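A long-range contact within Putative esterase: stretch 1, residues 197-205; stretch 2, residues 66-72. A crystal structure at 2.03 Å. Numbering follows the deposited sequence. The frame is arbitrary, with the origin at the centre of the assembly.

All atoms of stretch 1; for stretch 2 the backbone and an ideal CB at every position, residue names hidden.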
# COMPACT_ATOMS: atom_id res chain seq x y z
N LYS A 197 -7.67 -5.63 -14.46
CA LYS A 197 -7.95 -7.05 -14.59
C LYS A 197 -7.49 -7.82 -13.35
O LYS A 197 -7.34 -9.04 -13.43
CB LYS A 197 -7.27 -7.63 -15.84
CG LYS A 197 -7.70 -6.99 -17.16
CD LYS A 197 -7.22 -7.75 -18.38
CE LYS A 197 -7.74 -7.14 -19.66
NZ LYS A 197 -8.03 -8.19 -20.66
N ASN A 198 -7.25 -7.10 -12.24
CA ASN A 198 -6.93 -7.76 -10.98
C ASN A 198 -7.74 -7.19 -9.81
O ASN A 198 -7.44 -7.51 -8.65
CB ASN A 198 -5.44 -7.65 -10.61
CG ASN A 198 -4.54 -8.56 -11.41
OD1 ASN A 198 -4.18 -9.65 -10.95
ND2 ASN A 198 -4.18 -8.10 -12.60
N ILE A 199 -8.76 -6.37 -10.10
CA ILE A 199 -9.55 -5.73 -9.05
C ILE A 199 -10.20 -6.74 -8.09
O ILE A 199 -10.41 -6.44 -6.92
CB ILE A 199 -10.56 -4.71 -9.61
CG1 ILE A 199 -11.04 -3.73 -8.54
CG2 ILE A 199 -11.73 -5.39 -10.33
CD1 ILE A 199 -10.00 -2.70 -8.10
N ILE A 200 -10.56 -7.92 -8.58
CA ILE A 200 -11.15 -8.93 -7.70
C ILE A 200 -10.06 -9.49 -6.77
O ILE A 200 -10.32 -9.72 -5.59
CB ILE A 200 -11.86 -10.02 -8.56
CG1 ILE A 200 -13.09 -9.46 -9.29
CG2 ILE A 200 -12.19 -11.28 -7.76
CD1 ILE A 200 -14.01 -8.64 -8.41
N ASN A 201 -8.88 -9.77 -7.33
CA ASN A 201 -7.70 -10.23 -6.61
C ASN A 201 -7.33 -9.25 -5.49
O ASN A 201 -6.95 -9.67 -4.40
CB ASN A 201 -6.50 -10.39 -7.56
CG ASN A 201 -6.49 -11.72 -8.28
OD1 ASN A 201 -7.36 -12.55 -8.06
ND2 ASN A 201 -5.50 -11.93 -9.13
N ILE A 202 -7.48 -7.96 -5.79
CA ILE A 202 -6.99 -6.89 -4.95
C ILE A 202 -7.96 -6.69 -3.78
O ILE A 202 -7.52 -6.37 -2.67
CB ILE A 202 -6.76 -5.62 -5.79
CG1 ILE A 202 -5.52 -5.75 -6.69
CG2 ILE A 202 -6.68 -4.35 -4.94
CD1 ILE A 202 -5.39 -4.57 -7.65
N MET A 203 -9.26 -6.96 -4.03
CA MET A 203 -10.31 -6.72 -3.03
C MET A 203 -10.67 -7.98 -2.24
O MET A 203 -11.49 -7.90 -1.34
CB MET A 203 -11.59 -6.13 -3.62
CG MET A 203 -11.41 -4.83 -4.34
SD MET A 203 -11.14 -3.50 -3.17
CE MET A 203 -10.16 -2.38 -4.16
N SER A 204 -9.98 -9.10 -2.52
CA SER A 204 -10.28 -10.40 -1.94
C SER A 204 -9.71 -10.54 -0.53
O SER A 204 -8.71 -9.89 -0.18
CB SER A 204 -9.76 -11.49 -2.83
OG SER A 204 -8.37 -11.61 -2.65
N GLY A 205 -10.33 -11.43 0.24
CA GLY A 205 -10.01 -11.69 1.63
C GLY A 205 -8.89 -12.70 1.75
O GLY A 205 -8.66 -13.46 0.81
N UNK A 66 3.79 -6.41 -14.82
CA UNK A 66 3.33 -7.78 -14.99
C UNK A 66 1.80 -7.78 -15.03
O UNK A 66 1.19 -6.77 -14.72
CB UNK A 66 3.85 -8.68 -13.87
N UNK A 67 1.20 -8.89 -15.50
CA UNK A 67 -0.24 -8.99 -15.70
C UNK A 67 -0.91 -9.45 -14.41
O UNK A 67 -1.94 -8.91 -14.04
CB UNK A 67 -0.56 -9.95 -16.85
N UNK A 68 -0.32 -10.47 -13.78
CA UNK A 68 -0.74 -10.97 -12.48
C UNK A 68 -0.28 -9.99 -11.38
O UNK A 68 0.91 -9.65 -11.28
CB UNK A 68 -0.18 -12.37 -12.24
N UNK A 69 -1.24 -9.57 -10.56
CA UNK A 69 -1.05 -8.76 -9.37
C UNK A 69 -1.75 -9.40 -8.17
O UNK A 69 -2.30 -8.70 -7.34
CB UNK A 69 -1.57 -7.34 -9.60
N UNK A 70 -1.76 -10.73 -8.09
CA UNK A 70 -2.36 -11.42 -6.96
C UNK A 70 -1.48 -11.17 -5.72
O UNK A 70 -0.32 -10.84 -5.88
CB UNK A 70 -2.51 -12.92 -7.25
N UNK A 71 -2.02 -11.39 -4.51
CA UNK A 71 -1.33 -11.12 -3.26
C UNK A 71 -0.24 -12.16 -3.10
O UNK A 71 0.78 -11.93 -2.44
CB UNK A 71 -2.29 -11.13 -2.07
N UNK A 72 -0.48 -13.30 -3.74
CA UNK A 72 0.49 -14.38 -3.72
C UNK A 72 1.77 -13.90 -4.41
O UNK A 72 2.87 -14.11 -3.90
CB UNK A 72 -0.07 -15.63 -4.40

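Position 66 lies out of reach of stretch 1. Nothing of that stretch comes within 5.5 Å of its ideal CB, so the contact sets no preference. The residue is A66, and it makes no contact here.

Position 67 also has nothing within 5.5 Å of its ideal CB, and its CA-to-CB bond points sideways. Its backbone matters more. The carbonyl O lies 2.8 Å from N198 ND2, a good donor, and this hydrogen bond would be available to almost any residue. The residue is D67. The side chain of D67 makes no close contact with stretch 1, and the carbonyl O accepts the bond from N198 ND2.

At position 68, CA-to-CB points away from stretch 1, and the ideal CB is 5.0 Å from N198 OD1. CB points away, so stretch 1 asks little here. A polar side chain such as Asp or Asn could turn back toward the loop's own backbone N atoms and the amides of N198 and N201; Ser or Thr could also be accommodated. The residue is D68. Its chi1 is t, and its end comes nearer than its CB bond suggests. OD1 accepts a hydrogen bond from the backbone N of position 70 at 3.1 Å, which braces the turn. D68 OD1 is also 4.1 Å from N201 ND2, a contact too long to be a hydrogen bond.

Position 69 points toward stretch 1. Its ideal CB sits 3.7 Å from N198 CG and 5.1 Å from I202 CD1. Its backbone N is 3.0 Å from N198 OD1 and donates to it. With the same amide giving ND2 to the O of position 67, N198 grips the loop by two backbone groups. Beyond CB, the methyl end of I202 favours an apolar side chain, such as Leu, Ile or Met. The residue is M69. Its CE packs on I202 CD1 at 3.9 Å, and its CB lies 3.5 Å from N198 CG.

Position 70 points sideways, with its ideal CB 3.7 Å from N201 ND2. There is little room for bulk on that side. Phi/psi of -69/162 just before a helix suits an N-cap, so Ser, Thr, Asp or Asn are likely. The residue is S70, with chi1 p. Its side chain caps a backbone N just past the stretch, and OG also makes a weak bond to D68 OD2 at 3.4 Å.

Position 71 begins the helix. CA-to-CB points sideways, and the ideal CB is 5.4 Å from N201 O. Carbonyls N201 O, I202 O and S204 O lie ahead as acceptors. A long side chain ending in a donor would suit: Tyr, Lys, Arg or Gln. The residue is Y71, with chi1 m. OH donates to I202 O at 2.7 Å, near the plane of the ring at its edge, while CE2 is 3.3 Å from N201 O. Water 1 links the backbone, accepting from Y71 N at 3.0 Å and donating to N201 O at 2.9 Å.

Position 72 is out of reach, and many residues would fit. It is E72.

Stretch 2 (66-72) ADDMSYE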
# COMPACT_ATOMS: atom_id res chain seq x y z
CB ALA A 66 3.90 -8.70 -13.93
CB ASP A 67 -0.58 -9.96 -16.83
CG ASP A 67 -0.06 -9.50 -18.19
OD1 ASP A 67 -0.43 -8.38 -18.61
OD2 ASP A 67 0.72 -10.26 -18.79
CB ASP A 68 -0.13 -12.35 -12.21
CG ASP A 68 -0.59 -12.93 -10.89
OD1 ASP A 68 -1.72 -12.64 -10.52
OD2 ASP A 68 0.21 -13.64 -10.25
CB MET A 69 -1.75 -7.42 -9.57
CG MET A 69 -0.88 -6.35 -10.05
SD MET A 69 -1.89 -4.89 -10.12
CE MET A 69 -1.63 -4.22 -8.48
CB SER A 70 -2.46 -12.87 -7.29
OG SER A 70 -1.21 -13.51 -7.11
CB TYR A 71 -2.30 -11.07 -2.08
CG TYR A 71 -3.08 -9.78 -2.01
CD1 TYR A 71 -2.41 -8.57 -1.86
CD2 TYR A 71 -4.47 -9.75 -2.01
CE1 TYR A 71 -3.07 -7.36 -1.85
CE2 TYR A 71 -5.16 -8.55 -1.92
CZ TYR A 71 -4.45 -7.35 -1.85
OH TYR A 71 -5.00 -6.10 -1.76
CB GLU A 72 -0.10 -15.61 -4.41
CG GLU A 72 0.86 -16.76 -4.58
CD GLU A 72 1.20 -17.48 -3.29
OE1 GLU A 72 2.40 -17.78 -3.10
OE2 GLU A 72 0.27 -17.75 -2.50
O HOH W 1 -4.98 -11.68 -4.90
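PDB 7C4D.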